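Local coordinates for inositol-1-monophosphatase SuhB (Mycobacterium tuberculosis, PDB 2Q74), which probably catalyses the magnesium-dependent hydrolysis of inositol 1-phosphate to free myo-inositol and phosphate, and forms a homodimer, at residues A125-G129 with I130-G134; D224-E228 with H229-V233; A196-V199 with P200-D204; D170-S173 with M174-L177; V265-A268 with P269-D273. All blocks are in the same frame, centred on the assembly; numbering follows the deposited sequence.

Contact 1 (A125-G129 with I130-G134); sequences AQVGG and ITVAG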
loop_
_atom_site.group_PDB
_atom_site.type_symbol
_atom_site.label_atom_id
_atom_site.label_comp_id
_atom_site.label_asym_id
_atom_site.label_seq_id
_atom_site.Cartn_x
_atom_site.Cartn_y
_atom_site.Cartn_z
ATOM N N ALA A 125 -17.815 9.178 -16.246
ATOM C CA ALA A 125 -18.857 9.665 -17.151
ATOM C C ALA A 125 -18.218 9.910 -18.504
ATOM O O ALA A 125 -17.404 10.817 -18.642
ATOM C CB ALA A 125 -19.467 10.939 -16.624
ATOM N N GLN A 126 -18.571 9.079 -19.483
ATOM C CA GLN A 126 -17.976 9.139 -20.819
ATOM C C GLN A 126 -18.972 9.623 -21.852
ATOM O O GLN A 126 -20.176 9.353 -21.742
ATOM C CB GLN A 126 -17.434 7.768 -21.247
ATOM C CG GLN A 126 -16.094 7.417 -20.618
ATOM C CD GLN A 126 -15.430 6.206 -21.246
ATOM O OE1 GLN A 126 -14.233 5.969 -21.040
ATOM N NE2 GLN A 126 -16.201 5.434 -22.027
ATOM N N VAL A 127 -18.453 10.338 -22.848
ATOM C CA VAL A 127 -19.224 10.785 -24.003
ATOM C C VAL A 127 -18.364 10.527 -25.229
ATOM O O VAL A 127 -17.309 11.143 -25.401
ATOM C CB VAL A 127 -19.569 12.296 -23.932
ATOM C CG1 VAL A 127 -20.372 12.717 -25.147
ATOM C CG2 VAL A 127 -20.323 12.622 -22.642
ATOM N N GLY A 128 -18.810 9.591 -26.062
ATOM C CA GLY A 128 -18.072 9.196 -27.255
ATOM C C GLY A 128 -16.736 8.555 -26.927
ATOM O O GLY A 128 -15.781 8.698 -27.685
ATOM N N GLY A 129 -16.655 7.863 -25.792
ATOM C CA GLY A 129 -15.425 7.169 -25.390
ATOM C C GLY A 129 -14.427 8.039 -24.652
ATOM O O GLY A 129 -13.385 7.560 -24.240
ATOM N N ILE A 130 -14.743 9.323 -24.496
ATOM C CA ILE A 130 -13.888 10.257 -23.770
ATOM C C ILE A 130 -14.468 10.493 -22.384
ATOM O O ILE A 130 -15.653 10.747 -22.258
ATOM C CB ILE A 130 -13.795 11.619 -24.491
ATOM C CG1 ILE A 130 -13.362 11.425 -25.953
ATOM C CG2 ILE A 130 -12.833 12.557 -23.742
ATOM C CD1 ILE A 130 -12.064 10.576 -26.110
ATOM N N THR A 131 -13.628 10.426 -21.355
ATOM C CA THR A 131 -14.049 10.700 -19.985
ATOM C C THR A 131 -14.131 12.207 -19.679
ATOM O O THR A 131 -13.137 12.935 -19.691
ATOM C CB THR A 131 -13.132 10.020 -18.965
ATOM O OG1 THR A 131 -12.999 8.629 -19.293
ATOM C CG2 THR A 131 -13.713 10.123 -17.558
ATOM N N VAL A 132 -15.353 12.645 -19.397
ATOM C CA VAL A 132 -15.705 14.039 -19.159
ATOM C C VAL A 132 -15.762 14.354 -17.662
ATOM O O VAL A 132 -15.555 15.498 -17.239
ATOM C CB VAL A 132 -17.085 14.325 -19.778
ATOM C CG1 VAL A 132 -17.478 15.774 -19.577
ATOM C CG2 VAL A 132 -17.073 13.968 -21.252
ATOM N N ALA A 133 -16.069 13.334 -16.863
ATOM C CA ALA A 133 -16.165 13.500 -15.421
ATOM C C ALA A 133 -16.018 12.163 -14.713
ATOM O O ALA A 133 -16.310 11.109 -15.276
ATOM C CB ALA A 133 -17.483 14.147 -15.060
ATOM N N GLY A 134 -15.559 12.210 -13.472
ATOM C CA GLY A 134 -15.236 10.978 -12.780
ATOM C C GLY A 134 -15.072 11.122 -11.290
ATOM O O GLY A 134 -14.855 12.218 -10.787
#
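The carbonyl oxygen Ala125 O is gripped by two consecutive amides of the partner strand. Val132 N lies 2.8 Å from Ala125 O, whereas Ala133 N makes only a weak bond to that same Ala125 O at 3.4 Å. Two residues facing one define a classic beta bulge, and the register slips by one residue between the Ala125-Ala133 and Gln126-Thr131 pairs. Ala125 N closes the first of these pairs on Ala133 O. Nearer the hairpin end, Val127 N donates to Ile130 O at 2.9 Å, and Ile130 N returns a longer bond to Val127 O. Gly128 and Gly129, both with positive phi, form the corners of the type I' turn joining strands 120-127 and 130-138.

Most of the paired side chains sort onto two faces. Ala125 CB meets Ala133 CB at 4.1 Å on one, where Ala133 faces helix 8-33. On the other, Gln126 and Thr131 face helix 233-245; CG of Gln126 stands anti to its carbonyl carbon (chi1 -78°) and the chain extends from there, bringing OE1 to 3.4 Å from Thr131 OG1. At the bulge, Val132 CG2 touches Val127 CG2 at 3.8 Å. The hydrogen bonds that tie the two strands together run through the main chain, consistent with a register set mainly by the backbone.

Contact 2 (D224-E228 with H229-V233); sequences DAYYE and HGVQV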
loop_
_atom_site.group_PDB
_atom_site.type_symbol
_atom_site.label_atom_id
_atom_site.label_comp_id
_atom_site.label_asym_id
_atom_site.label_seq_id
_atom_site.Cartn_x
_atom_site.Cartn_y
_atom_site.Cartn_z
ATOM N N ASP A 224 4.879 9.766 -8.111
ATOM C CA ASP A 224 5.315 10.636 -9.190
ATOM C C ASP A 224 4.855 10.109 -10.541
ATOM O O ASP A 224 4.727 10.876 -11.497
ATOM C CB ASP A 224 6.830 10.759 -9.189
ATOM C CG ASP A 224 7.357 11.561 -8.009
ATOM O OD1 ASP A 224 6.865 12.664 -7.695
ATOM O OD2 ASP A 224 8.293 11.053 -7.374
ATOM N N ALA A 225 4.649 8.794 -10.628
ATOM C CA ALA A 225 4.141 8.164 -11.848
ATOM C C ALA A 225 3.517 6.832 -11.602
ATOM O O ALA A 225 3.697 6.186 -10.535
ATOM C CB ALA A 225 5.235 7.983 -12.853
ATOM N N TYR A 226 2.815 6.374 -12.626
ATOM C CA TYR A 226 2.174 5.071 -12.560
ATOM C C TYR A 226 2.193 4.424 -13.919
ATOM O O TYR A 226 1.929 5.075 -14.905
ATOM C CB TYR A 226 0.735 5.232 -12.073
ATOM C CG TYR A 226 -0.149 4.040 -12.302
ATOM C CD1 TYR A 226 0.102 2.825 -11.647
ATOM C CD2 TYR A 226 -1.249 4.119 -13.158
ATOM C CE1 TYR A 226 -0.738 1.694 -11.835
ATOM C CE2 TYR A 226 -2.085 3.013 -13.374
ATOM C CZ TYR A 226 -1.825 1.795 -12.687
ATOM O OH TYR A 226 -2.641 0.726 -12.895
ATOM N N TYR A 227 2.496 3.130 -13.943
ATOM C CA TYR A 227 2.531 2.352 -15.187
ATOM C C TYR A 227 1.934 0.953 -14.972
ATOM O O TYR A 227 2.383 0.187 -14.106
ATOM C CB TYR A 227 3.971 2.214 -15.709
ATOM C CG TYR A 227 4.142 1.075 -16.683
ATOM C CD1 TYR A 227 3.575 1.143 -17.941
ATOM C CD2 TYR A 227 4.817 -0.083 -16.335
ATOM C CE1 TYR A 227 3.689 0.097 -18.864
ATOM C CE2 TYR A 227 4.939 -1.150 -17.237
ATOM C CZ TYR A 227 4.370 -1.046 -18.525
ATOM O OH TYR A 227 4.446 -2.048 -19.496
ATOM N N GLU A 228 0.934 0.629 -15.787
ATOM C CA GLU A 228 0.389 -0.713 -15.824
ATOM C C GLU A 228 -0.021 -1.154 -17.228
ATOM O O GLU A 228 -0.628 -0.400 -17.984
ATOM C CB GLU A 228 -0.799 -0.852 -14.873
ATOM C CG GLU A 228 -1.131 -2.309 -14.573
ATOM C CD GLU A 228 -2.168 -2.477 -13.521
ATOM O OE1 GLU A 228 -2.200 -1.677 -12.564
ATOM O OE2 GLU A 228 -2.968 -3.429 -13.656
ATOM N N HIS A 229 0.302 -2.405 -17.533
ATOM C CA HIS A 229 -0.019 -3.034 -18.800
ATOM C C HIS A 229 -1.198 -3.996 -18.644
ATOM O O HIS A 229 -1.044 -5.081 -18.087
ATOM C CB HIS A 229 1.203 -3.802 -19.298
ATOM C CG HIS A 229 1.072 -4.291 -20.700
ATOM N ND1 HIS A 229 1.274 -3.472 -21.790
ATOM C CD2 HIS A 229 0.766 -5.514 -21.194
ATOM C CE1 HIS A 229 1.093 -4.171 -22.898
ATOM N NE2 HIS A 229 0.787 -5.413 -22.563
ATOM N N GLY A 230 -2.372 -3.592 -19.128
ATOM C CA GLY A 230 -3.554 -4.454 -19.130
ATOM C C GLY A 230 -4.604 -4.080 -18.099
ATOM O O GLY A 230 -4.989 -4.897 -17.267
ATOM N N VAL A 231 -5.095 -2.850 -18.178
ATOM C CA VAL A 231 -6.052 -2.340 -17.217
ATOM C C VAL A 231 -7.402 -2.179 -17.898
ATOM O O VAL A 231 -7.509 -1.519 -18.926
ATOM C CB VAL A 231 -5.590 -0.972 -16.658
ATOM C CG1 VAL A 231 -6.600 -0.428 -15.644
ATOM C CG2 VAL A 231 -4.208 -1.090 -16.034
ATOM N N GLN A 232 -8.439 -2.769 -17.323
ATOM C CA GLN A 232 -9.781 -2.613 -17.866
ATOM C C GLN A 232 -10.173 -1.138 -17.880
ATOM O O GLN A 232 -9.676 -0.376 -17.074
ATOM C CB GLN A 232 -10.775 -3.426 -17.024
ATOM C CG GLN A 232 -10.527 -4.919 -17.023
ATOM C CD GLN A 232 -10.515 -5.510 -18.417
ATOM O OE1 GLN A 232 -9.851 -6.522 -18.668
ATOM N NE2 GLN A 232 -11.231 -4.869 -19.346
ATOM N N VAL A 233 -11.066 -0.759 -18.789
ATOM C CA VAL A 233 -11.525 0.627 -18.919
ATOM C C VAL A 233 -12.219 1.160 -17.667
ATOM O O VAL A 233 -12.033 2.310 -17.276
ATOM C CB VAL A 233 -12.487 0.788 -20.120
ATOM C CG1 VAL A 233 -12.872 2.256 -20.304
ATOM C CG2 VAL A 233 -11.839 0.247 -21.392
#
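Glu228 and Val231 form the tight part of this corner: their side chains meet at about a right angle, and the methyl Val231 CG2 lies 3.5 Å from the carboxylate carbon Glu228 CD. The same methyl is 3.6 Å from both Glu228 CB and Glu228 CG, so it lies along the stem of the side chain up to its polar head. With CG anti to the backbone N (chi1 -163°) and an extended chain beyond, Glu228 carries its carboxylate back to Tyr226. Tyr226 OH lies close to Glu228 OE1, at a hydrogen-bond distance too short to be trusted at this resolution, and Tyr226 OH adds an approach of 4.0 Å to Val231 CG2.

The His229 side is looser and partly open to solvent. Here Tyr227 and His229 lie side by side and point the same way, but Tyr227 OH comes only to 3.7 Å from His229 CB. What joins their polar ends is a common partner: Gly284 O accepts a hydrogen bond from Tyr227 OH and a weak one from His229 ND1.

Gly230 and Val231 form a G1 beta bulge opposite strand 262-267, interrupting strand 225-231 as the chain turns its corner. Tyr226 packs on helix 211-220, Tyr227 on helix 188-198, and Val231 on strand 262-267; helix 233-245 follows, with Asp235, a probable metal and substrate ligand, close to Val231.

Contact 3 (A196-V199 with P200-D204); sequences AHVV and PLVRD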
loop_
_atom_site.group_PDB
_atom_site.type_symbol
_atom_site.label_atom_id
_atom_site.label_comp_id
_atom_site.label_asym_id
_atom_site.label_seq_id
_atom_site.Cartn_x
_atom_site.Cartn_y
_atom_site.Cartn_z
ATOM N N ALA A 196 11.991 -4.842 -13.708
ATOM C CA ALA A 196 13.346 -4.962 -13.196
ATOM C C ALA A 196 14.266 -4.007 -13.965
ATOM O O ALA A 196 15.115 -3.365 -13.378
ATOM C CB ALA A 196 13.825 -6.393 -13.275
ATOM N N HIS A 197 14.048 -3.855 -15.259
ATOM C CA HIS A 197 14.859 -2.940 -16.051
ATOM C C HIS A 197 14.667 -1.475 -15.674
ATOM O O HIS A 197 15.622 -0.703 -15.684
ATOM C CB HIS A 197 14.585 -3.116 -17.547
ATOM C CG HIS A 197 15.010 -4.447 -18.093
ATOM N ND1 HIS A 197 14.758 -4.829 -19.392
ATOM C CD2 HIS A 197 15.652 -5.489 -17.513
ATOM C CE1 HIS A 197 15.238 -6.042 -19.595
ATOM N NE2 HIS A 197 15.782 -6.466 -18.469
ATOM N N VAL A 198 13.439 -1.080 -15.357
ATOM C CA VAL A 198 13.164 0.319 -14.997
ATOM C C VAL A 198 13.463 0.627 -13.522
ATOM O O VAL A 198 13.715 1.778 -13.167
ATOM C CB VAL A 198 11.727 0.763 -15.427
ATOM C CG1 VAL A 198 10.812 -0.414 -15.631
ATOM C CG2 VAL A 198 11.134 1.746 -14.449
ATOM N N VAL A 199 13.492 -0.409 -12.689
ATOM C CA VAL A 199 13.760 -0.279 -11.241
ATOM C C VAL A 199 14.996 0.575 -10.888
ATOM O O VAL A 199 14.932 1.442 -10.026
ATOM C CB VAL A 199 13.888 -1.688 -10.547
ATOM C CG1 VAL A 199 14.577 -1.583 -9.175
ATOM C CG2 VAL A 199 12.521 -2.361 -10.404
ATOM N N PRO A 200 16.134 0.328 -11.536
ATOM C CA PRO A 200 17.297 1.167 -11.235
ATOM C C PRO A 200 17.245 2.590 -11.797
ATOM O O PRO A 200 18.037 3.425 -11.393
ATOM C CB PRO A 200 18.451 0.393 -11.878
ATOM C CG PRO A 200 17.818 -0.311 -13.012
ATOM C CD PRO A 200 16.463 -0.715 -12.521
ATOM N N LEU A 201 16.326 2.870 -12.707
ATOM C CA LEU A 201 16.200 4.216 -13.262
ATOM C C LEU A 201 15.324 5.122 -12.412
ATOM O O LEU A 201 15.190 6.307 -12.750
ATOM C CB LEU A 201 15.588 4.160 -14.654
ATOM C CG LEU A 201 16.396 3.417 -15.706
ATOM C CD1 LEU A 201 15.557 3.292 -16.958
ATOM C CD2 LEU A 201 17.697 4.143 -15.991
ATOM N N VAL A 202 14.707 4.572 -11.351
ATOM C CA VAL A 202 13.763 5.333 -10.523
ATOM C C VAL A 202 14.060 5.240 -9.039
ATOM O O VAL A 202 14.699 4.297 -8.572
ATOM C CB VAL A 202 12.293 4.884 -10.734
ATOM C CG1 VAL A 202 11.825 5.192 -12.156
ATOM C CG2 VAL A 202 12.106 3.393 -10.369
ATOM N N ARG A 203 13.564 6.236 -8.309
ATOM C CA ARG A 203 13.749 6.342 -6.860
ATOM C C ARG A 203 13.385 5.072 -6.132
ATOM O O ARG A 203 14.220 4.536 -5.427
ATOM C CB ARG A 203 12.885 7.471 -6.345
ATOM C CG ARG A 203 13.067 7.881 -4.906
ATOM C CD ARG A 203 12.033 8.988 -4.646
ATOM N NE ARG A 203 12.183 9.638 -3.362
ATOM C CZ ARG A 203 13.060 10.591 -3.093
ATOM N NH1 ARG A 203 13.922 11.013 -4.009
ATOM N NH2 ARG A 203 13.092 11.095 -1.863
ATOM N N ASP A 204 12.140 4.610 -6.280
ATOM C CA ASP A 204 11.639 3.364 -5.663
ATOM C C ASP A 204 10.338 2.963 -6.383
ATOM O O ASP A 204 9.842 3.675 -7.249
ATOM C CB ASP A 204 11.398 3.538 -4.158
ATOM C CG ASP A 204 11.458 2.190 -3.364
ATOM O OD1 ASP A 204 11.413 1.108 -3.978
ATOM O OD2 ASP A 204 11.529 2.205 -2.103
#
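Val199 and Pro200 set their side chains at about a right angle, with Val199 CB 3.4 Å from the ring carbon Pro200 CD. The proline ring is folded back over the preceding turn of chain: Pro200 CD lies 3.1 Å from Ala196 O, and Pro200 CG is 3.5 Å from His197 O. Because a proline nitrogen carries no hydrogen, Ala196 O meets ring carbon where a helix would otherwise continue its ladder of i to i+4 bonds. Val198 and Val202 are set at a slant to one another, their methyls Val198 CG2 and Val202 CG1 meeting loosely at 4.2 Å. In Val202, CG1 stands anti to the carbonyl carbon (chi1 -65°), which leaves CG2 to approach the backbone, 3.5 Å from Val199 O.

The backbone evidence is that of a helix 188-198 passing through a 3-10 turn before the short strand 204-206. Leu201 N donates to Val198 O at 2.9 Å, an i to i+3 bond, and Val202 N makes a weak one to Val199 O. Leu201 follows the same turn, its CB 3.4 Å from Val198 O, in a residue that is itself exposed.

Much of this turn lies at the dimer interface. Ala196 packs on Ala192 of the second subunit and Val199 on Phe181 of that subunit. Within the chain, the ring of His197 meets Phe282 edge-to-face, and Asp204 OD2 forms a salt bridge with Arg206, a probable substrate-binding residue.

Contact 4 (D170-S173 with M174-L177); sequences DELS and MALL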
loop_
_atom_site.group_PDB
_atom_site.type_symbol
_atom_site.label_atom_id
_atom_site.label_comp_id
_atom_site.label_asym_id
_atom_site.label_seq_id
_atom_site.Cartn_x
_atom_site.Cartn_y
_atom_site.Cartn_z
ATOM N N ASP A 170 11.761 16.279 -11.728
ATOM C CA ASP A 170 12.460 16.422 -13.040
ATOM C C ASP A 170 13.239 15.170 -13.408
ATOM O O ASP A 170 13.215 14.748 -14.558
ATOM C CB ASP A 170 13.455 17.577 -13.004
ATOM C CG ASP A 170 12.790 18.883 -12.740
ATOM O OD1 ASP A 170 11.577 18.986 -13.029
ATOM O OD2 ASP A 170 13.475 19.800 -12.225
ATOM N N GLU A 171 13.953 14.604 -12.437
ATOM C CA GLU A 171 14.783 13.455 -12.696
ATOM C C GLU A 171 14.013 12.180 -12.401
ATOM O O GLU A 171 13.580 11.948 -11.271
ATOM C CB GLU A 171 16.071 13.508 -11.863
ATOM C CG GLU A 171 17.017 14.658 -12.225
ATOM C CD GLU A 171 17.191 15.662 -11.088
ATOM O OE1 GLU A 171 16.228 16.406 -10.771
ATOM O OE2 GLU A 171 18.299 15.701 -10.509
ATOM N N LEU A 172 13.865 11.348 -13.424
ATOM C CA LEU A 172 13.231 10.043 -13.283
ATOM C C LEU A 172 13.857 9.190 -12.194
ATOM O O LEU A 172 13.196 8.334 -11.685
ATOM C CB LEU A 172 13.265 9.280 -14.617
ATOM C CG LEU A 172 12.474 7.963 -14.713
ATOM C CD1 LEU A 172 10.959 8.189 -14.522
ATOM C CD2 LEU A 172 12.789 7.278 -16.066
ATOM N N SER A 173 15.118 9.425 -11.844
ATOM C CA SER A 173 15.780 8.716 -10.729
ATOM C C SER A 173 15.305 9.202 -9.382
ATOM O O SER A 173 15.669 8.643 -8.354
ATOM C CB SER A 173 17.290 8.925 -10.781
ATOM O OG SER A 173 17.604 10.281 -10.547
ATOM N N MET A 174 14.504 10.259 -9.401
ATOM C CA MET A 174 13.920 10.834 -8.203
ATOM C C MET A 174 12.424 10.514 -8.088
ATOM O O MET A 174 11.761 10.954 -7.151
ATOM C CB MET A 174 14.116 12.347 -8.251
ATOM C CG MET A 174 15.553 12.774 -8.060
ATOM S SD MET A 174 16.009 12.733 -6.310
ATOM C CE MET A 174 16.590 11.035 -6.021
ATOM N N ALA A 175 11.901 9.752 -9.046
ATOM C CA ALA A 175 10.476 9.521 -9.146
ATOM C C ALA A 175 10.067 8.239 -8.401
ATOM O O ALA A 175 10.761 7.222 -8.468
ATOM C CB ALA A 175 10.074 9.456 -10.596
ATOM N N LEU A 176 8.948 8.313 -7.676
ATOM C CA LEU A 176 8.355 7.136 -7.056
ATOM C C LEU A 176 7.276 6.581 -7.990
ATOM O O LEU A 176 6.272 7.254 -8.281
ATOM C CB LEU A 176 7.757 7.506 -5.702
ATOM C CG LEU A 176 7.149 6.444 -4.840
ATOM C CD1 LEU A 176 8.194 5.431 -4.444
ATOM C CD2 LEU A 176 6.561 7.143 -3.631
ATOM N N LEU A 177 7.496 5.355 -8.451
ATOM C CA LEU A 177 6.671 4.764 -9.475
ATOM C C LEU A 177 5.784 3.667 -8.895
ATOM O O LEU A 177 6.265 2.764 -8.217
ATOM C CB LEU A 177 7.559 4.170 -10.552
ATOM C CG LEU A 177 6.863 3.470 -11.707
ATOM C CD1 LEU A 177 6.190 4.476 -12.655
ATOM C CD2 LEU A 177 7.877 2.636 -12.427
#
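Met174 overlaps the turn at two points: its CG lies against Glu171 CB at 3.9 Å, and its methyl CE curls back to 3.5 Å from Ser173 O. Bends at chi2 (-79°) and chi3 (88°) fold the thioether over the chain it has just left. Of the glutamate side chain, CB makes the approach, while both residues are exposed. On the buried side, Leu172 CD1 reaches to 4.2 Å from Ala175 CB, and Ala175 CB also sits 3.5 Å from Leu172 O.

Two backbone bonds fix the turn. Met174 N donates to Glu171 O at 2.7 Å, and Ala175 N gives a weak bond to Leu172 O at 3.3 Å. Both span three residues, so two type I turns overlap.

Leu172 packs further on Val202 and Ala175 on Ile271, while Leu176 N is bonded to Asp224 OD2. Leu176 also packs on Tyr114 of the second subunit. Successive i to i+3 bonds are the signature of a short 3-10 turn, here the one that delivers the chain into strand 176-181 of the five-stranded mixed sheet.

Contact 5 (V265-A268 with P269-D273); sequences VAAA and PGIAD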
loop_
_atom_site.group_PDB
_atom_site.type_symbol
_atom_site.label_atom_id
_atom_site.label_comp_id
_atom_site.label_asym_id
_atom_site.label_seq_id
_atom_site.Cartn_x
_atom_site.Cartn_y
_atom_site.Cartn_z
ATOM N N VAL A 265 -0.166 4.891 -18.825
ATOM C CA VAL A 265 0.969 5.613 -18.263
ATOM C C VAL A 265 0.482 6.962 -17.742
ATOM O O VAL A 265 -0.217 7.695 -18.434
ATOM C CB VAL A 265 2.103 5.783 -19.267
ATOM C CG1 VAL A 265 3.276 6.499 -18.610
ATOM C CG2 VAL A 265 2.544 4.431 -19.794
ATOM N N ALA A 266 0.803 7.256 -16.490
ATOM C CA ALA A 266 0.447 8.525 -15.872
ATOM C C ALA A 266 1.646 9.032 -15.083
ATOM O O ALA A 266 2.180 8.321 -14.260
ATOM C CB ALA A 266 -0.750 8.351 -14.979
ATOM N N ALA A 267 2.081 10.255 -15.340
ATOM C CA ALA A 267 3.305 10.750 -14.727
ATOM C C ALA A 267 3.271 12.256 -14.549
ATOM O O ALA A 267 2.632 12.970 -15.333
ATOM C CB ALA A 267 4.497 10.366 -15.593
ATOM N N ALA A 268 3.968 12.744 -13.529
ATOM C CA ALA A 268 4.207 14.161 -13.418
ATOM C C ALA A 268 4.876 14.627 -14.724
ATOM O O ALA A 268 5.708 13.921 -15.285
ATOM C CB ALA A 268 5.061 14.465 -12.229
ATOM N N PRO A 269 4.506 15.820 -15.212
ATOM C CA PRO A 269 4.895 16.286 -16.554
ATOM C C PRO A 269 6.400 16.417 -16.762
ATOM O O PRO A 269 6.906 16.162 -17.868
ATOM C CB PRO A 269 4.231 17.660 -16.640
ATOM C CG PRO A 269 4.041 18.073 -15.225
ATOM C CD PRO A 269 3.690 16.825 -14.512
ATOM N N GLY A 270 7.100 16.807 -15.698
ATOM C CA GLY A 270 8.537 17.004 -15.762
ATOM C C GLY A 270 9.308 15.730 -16.018
ATOM O O GLY A 270 10.508 15.780 -16.301
ATOM N N ILE A 271 8.616 14.592 -15.958
ATOM C CA ILE A 271 9.267 13.291 -15.984
ATOM C C ILE A 271 8.634 12.296 -16.964
ATOM O O ILE A 271 9.125 11.187 -17.141
ATOM C CB ILE A 271 9.303 12.745 -14.532
ATOM C CG1 ILE A 271 10.726 12.328 -14.178
ATOM C CG2 ILE A 271 8.229 11.653 -14.261
ATOM C CD1 ILE A 271 11.010 12.504 -12.694
ATOM N N ALA A 272 7.578 12.724 -17.638
ATOM C CA ALA A 272 6.820 11.861 -18.529
ATOM C C ALA A 272 7.628 11.352 -19.714
ATOM O O ALA A 272 7.660 10.145 -19.943
ATOM C CB ALA A 272 5.587 12.577 -19.020
ATOM N N ASP A 273 8.279 12.259 -20.457
ATOM C CA ASP A 273 9.090 11.873 -21.604
ATOM C C ASP A 273 10.168 10.900 -21.196
ATOM O O ASP A 273 10.296 9.831 -21.781
ATOM C CB ASP A 273 9.755 13.094 -22.246
ATOM C CG ASP A 273 8.756 14.086 -22.783
ATOM O OD1 ASP A 273 7.620 13.668 -23.091
ATOM O OD2 ASP A 273 9.106 15.282 -22.909
#
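Ala267 CB is the apolar centre, packed 4.2 Å from Ala272 CB and equally far from the methyl Ile271 CG2. It also rests 4.0 Å from Ala272 CA, so the strand end lies directly against the start of the helix. Beyond it, Ile271 CG2 lies 3.5 Å from Ala268 O, and the rest of that side chain leads off toward Val169. Ala268 CB meets the ring of Pro269 at CD, 3.6 Å away.

The link is a tight strand-to-helix connection, taking strand 262-267 of the five-stranded mixed sheet into helix 272-280, with Ile271 at the N-cap position. Pro269 and Gly270 have the backbone angles of the two middle residues of a type I turn. Its closing bond runs from Ile271 N to Ala268 O at 3.1 Å. Farther out, Ala268 is paired through its backbone with Asp224, on the neighbouring strand's approach. At the exposed edge, Asp273 OD1 in the first turn of the helix forms a salt bridge with Arg249 NH1.

How the contacts relate
From the N terminus, contact 1 closes a hairpin in the seven-stranded sheet. The other four gather round the five-stranded sheet: contact 4 leads into strand 176-181, contact 3 leaves helix 188-198 for strand 204-206, contact 2 bends strand 225-231, and contact 5 joins strand 262-267 to helix 272-280. All five run in series; none nests or crosses. Contact 4 touches contacts 2, 3 and 5, through Leu176 O with Ala225 N, Leu177 N with Asp204 O, and Ile271 packed on Glu171. Tyr226 N and Ala266 O join contacts 2 and 5. Contact 1, about 18 Å from contact 2 between centres, touches it through Gln126 and Val233.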